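Local coordinates for chromosome segregation protein smc (Pyrococcus furiosus, PDB 3KTA) that hydrolyses ATP and shows adenylate kinase activity through its ABC-type ATPase head, and probably acts, as a homodimer, in chromosome condensation and partitioning, at the interface of chains A and B. Numbering follows the deposited sequence. Chains: chain A, Chromosome segregation protein smc; chain B, Chromosome segregation protein smc.

The interface of chains A and B. Residues chain A 4, 43, 46, 50, 86, 135, 141-143; chain B 87, 89-92, 121.
Two side chains in the crowded first-torsion position, CG lying between the backbone N and the carbonyl carbon, shape this contact: in B:Phe89 (chi1 70°) it sends the ring among A:Ile4, A:Ile46, A:Leu50 and A:Ile135, and in A:Asn141 (chi1 56°) it sets the carboxamide with ND2 against the carbonyl O of B:Phe89. The N- and C-terminal pieces of SMC join here into one ABC-type ATPase head, and strand 142-143 of chain A runs parallel to strand 89-93 of chain B. Pairing of A:Ile142 with B:Leu91 and of A:Val143 with B:Phe92 shows that the two strands pair in parallel across the chains. The backbone N of B:Leu91 donates to the carbonyl O of A:Asn141 at 3.1 Å, in the carbonyl plane. From the same edge of B:Leu91, its carbonyl O takes the N-H of A:Val143 at 2.8 Å, nearly along the C=O axis, so that B:Leu91 bonds to the residues flanking A:Ile142.

The carboxamide of A:Asn141 extends this ladder: its ND2 gives a 2.8 Å bond to the carbonyl O of B:Phe89, which lies close to the amide plane, so the bond should fix the rotation of the amide. CB of A:Asn141 meanwhile rests 3.5 Å from CD2 of the B:Tyr90 ring, whose hydroxyl accepts a bond from the backbone N of B:Ala87 within chain B.

B:Phe89 turns its ring into an apolar pocket of chain A. CD1 of A:Ile4 stands over the ring centre, 3.8 Å from the centroid, a CH-pi contact reached by an oblique approach. A:Leu50 and A:Ile46 come tip to tip with the ring, while A:Ile135 crosses it at about a right angle, its CG2 4.0 Å from CE1 of B:Phe89. That same A:Ile4 methyl also touches CD1 of B:Ile121, linking strand 119-123 to the pocket. B:Leu91, with CG anti to the backbone N (chi1 172°), reaches helix 39-49, where its CD2 lies 3.7 Å from CA of A:Gly43.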
loop_
_atom_site.group_PDB
_atom_site.type_symbol
_atom_site.label_atom_id
_atom_site.label_comp_id
_atom_site.label_asym_id
_atom_site.label_seq_id
_atom_site.Cartn_x
_atom_site.Cartn_y
_atom_site.Cartn_z
ATOM N N ILE A 4 11.872 0.626 -3.372
ATOM C CA ILE A 4 12.048 -0.758 -3.772
ATOM C C ILE A 4 12.517 -0.864 -5.223
ATOM O O ILE A 4 11.857 -0.378 -6.139
ATOM C CB ILE A 4 10.743 -1.554 -3.595
ATOM C CG1 ILE A 4 10.221 -1.425 -2.163
ATOM C CG2 ILE A 4 10.955 -3.037 -3.992
ATOM C CD1 ILE A 4 8.795 -2.002 -1.984
ATOM N N GLY A 43 1.966 -8.333 -3.191
ATOM C CA GLY A 43 1.838 -7.585 -1.960
ATOM C C GLY A 43 2.168 -8.444 -0.757
ATOM O O GLY A 43 2.809 -7.976 0.181
ATOM N N ILE A 46 5.800 -8.701 -0.070
ATOM C CA ILE A 46 6.304 -7.524 0.629
ATOM C C ILE A 46 6.016 -7.598 2.133
ATOM O O ILE A 46 6.909 -7.372 2.946
ATOM C CB ILE A 46 5.743 -6.233 0.018
ATOM C CG1 ILE A 46 6.207 -6.118 -1.438
ATOM C CG2 ILE A 46 6.151 -5.009 0.874
ATOM C CD1 ILE A 46 5.515 -5.000 -2.212
ATOM N N LEU A 50 9.189 -8.091 4.982
ATOM C CA LEU A 50 9.332 -7.000 5.948
ATOM C C LEU A 50 8.965 -7.440 7.363
ATOM O O LEU A 50 8.837 -6.617 8.275
ATOM C CB LEU A 50 8.492 -5.785 5.532
ATOM C CG LEU A 50 8.868 -5.180 4.180
ATOM C CD1 LEU A 50 7.998 -3.952 3.880
ATOM C CD2 LEU A 50 10.350 -4.836 4.107
ATOM N N PHE A 86 16.306 -2.617 -1.722
ATOM C CA PHE A 86 16.009 -1.197 -1.583
ATOM C C PHE A 86 17.139 -0.344 -2.126
ATOM O O PHE A 86 18.314 -0.569 -1.810
ATOM C CB PHE A 86 15.816 -0.816 -0.120
ATOM C CG PHE A 86 14.503 -1.232 0.455
ATOM C CD1 PHE A 86 14.401 -2.400 1.209
ATOM C CD2 PHE A 86 13.373 -0.444 0.269
ATOM C CE1 PHE A 86 13.184 -2.785 1.762
ATOM C CE2 PHE A 86 12.154 -0.821 0.827
ATOM C CZ PHE A 86 12.061 -1.986 1.560
ATOM N N ILE A 135 9.558 2.327 7.751
ATOM C CA ILE A 135 8.878 1.251 7.011
ATOM C C ILE A 135 8.405 0.137 7.957
ATOM O O ILE A 135 9.157 -0.286 8.828
ATOM C CB ILE A 135 9.846 0.633 5.960
ATOM C CG1 ILE A 135 10.281 1.683 4.937
ATOM C CG2 ILE A 135 9.211 -0.579 5.272
ATOM C CD1 ILE A 135 11.398 1.236 4.016
ATOM N N ASN A 141 0.566 3.113 5.054
ATOM C CA ASN A 141 0.955 3.246 3.649
ATOM C C ASN A 141 0.747 1.968 2.863
ATOM O O ASN A 141 0.907 1.946 1.640
ATOM C CB ASN A 141 2.428 3.682 3.523
ATOM C CG ASN A 141 3.378 2.740 4.248
ATOM O OD1 ASN A 141 3.272 2.577 5.462
ATOM N ND2 ASN A 141 4.307 2.118 3.509
ATOM N N ILE A 142 0.423 0.895 3.568
ATOM C CA ILE A 142 0.133 -0.371 2.902
ATOM C C ILE A 142 -1.370 -0.594 2.981
ATOM O O ILE A 142 -1.933 -0.707 4.063
ATOM C CB ILE A 142 0.969 -1.533 3.498
ATOM C CG1 ILE A 142 2.454 -1.366 3.106
ATOM C CG2 ILE A 142 0.442 -2.888 3.026
ATOM C CD1 ILE A 142 3.379 -2.415 3.704
ATOM N N VAL A 143 -2.043 -0.587 1.833
ATOM C CA VAL A 143 -3.495 -0.740 1.823
ATOM C C VAL A 143 -3.875 -2.006 1.073
ATOM O O VAL A 143 -3.866 -2.043 -0.168
ATOM C CB VAL A 143 -4.204 0.480 1.188
ATOM C CG1 VAL A 143 -5.724 0.316 1.277
ATOM C CG2 VAL A 143 -3.749 1.793 1.864
ATOM N N ALA B 87 5.993 8.866 2.602
ATOM C CA ALA B 87 6.541 7.573 3.003
ATOM C C ALA B 87 7.417 7.035 1.880
ATOM O O ALA B 87 7.268 7.439 0.729
ATOM C CB ALA B 87 5.434 6.596 3.326
ATOM N N PHE B 89 7.351 4.164 0.331
ATOM C CA PHE B 89 6.491 3.584 -0.714
ATOM C C PHE B 89 5.076 3.368 -0.209
ATOM O O PHE B 89 4.851 3.289 0.999
ATOM C CB PHE B 89 7.063 2.266 -1.252
ATOM C CG PHE B 89 6.992 1.132 -0.278
ATOM C CD1 PHE B 89 8.008 0.938 0.640
ATOM C CD2 PHE B 89 5.901 0.266 -0.274
ATOM C CE1 PHE B 89 7.943 -0.116 1.530
ATOM C CE2 PHE B 89 5.831 -0.793 0.612
ATOM C CZ PHE B 89 6.852 -0.967 1.532
ATOM N N TYR B 90 4.137 3.290 -1.153
ATOM C CA TYR B 90 2.741 2.971 -0.864
ATOM C C TYR B 90 2.397 1.760 -1.695
ATOM O O TYR B 90 2.839 1.654 -2.840
ATOM C CB TYR B 90 1.814 4.155 -1.239
ATOM C CG TYR B 90 2.080 5.322 -0.332
ATOM C CD1 TYR B 90 3.170 6.153 -0.551
ATOM C CD2 TYR B 90 1.279 5.563 0.785
ATOM C CE1 TYR B 90 3.468 7.188 0.316
ATOM C CE2 TYR B 90 1.563 6.611 1.653
ATOM C CZ TYR B 90 2.650 7.415 1.412
ATOM O OH TYR B 90 2.958 8.439 2.266
ATOM N N LEU B 91 1.631 0.846 -1.111
ATOM C CA LEU B 91 1.144 -0.326 -1.828
ATOM C C LEU B 91 -0.362 -0.282 -1.759
ATOM O O LEU B 91 -0.936 -0.271 -0.674
ATOM C CB LEU B 91 1.670 -1.602 -1.185
ATOM C CG LEU B 91 1.080 -2.905 -1.719
ATOM C CD1 LEU B 91 1.469 -3.149 -3.166
ATOM C CD2 LEU B 91 1.604 -4.029 -0.847
ATOM N N PHE B 92 -0.997 -0.175 -2.921
ATOM C CA PHE B 92 -2.446 -0.038 -2.993
ATOM C C PHE B 92 -2.982 -1.204 -3.818
ATOM O O PHE B 92 -2.648 -1.334 -4.990
ATOM C CB PHE B 92 -2.836 1.239 -3.745
ATOM C CG PHE B 92 -2.532 2.533 -3.031
ATOM C CD1 PHE B 92 -2.382 2.600 -1.651
ATOM C CD2 PHE B 92 -2.458 3.708 -3.771
ATOM C CE1 PHE B 92 -2.133 3.827 -1.021
ATOM C CE2 PHE B 92 -2.207 4.935 -3.165
ATOM C CZ PHE B 92 -2.049 5.003 -1.784
ATOM N N ILE B 121 3.043 1.524 -5.702
ATOM C CA ILE B 121 2.831 0.246 -6.381
ATOM C C ILE B 121 1.342 -0.038 -6.285
ATOM O O ILE B 121 0.796 -0.163 -5.183
ATOM C CB ILE B 121 3.614 -0.896 -5.696
ATOM C CG1 ILE B 121 5.116 -0.612 -5.767
ATOM C CG2 ILE B 121 3.285 -2.245 -6.344
ATOM C CD1 ILE B 121 5.919 -1.414 -4.748
#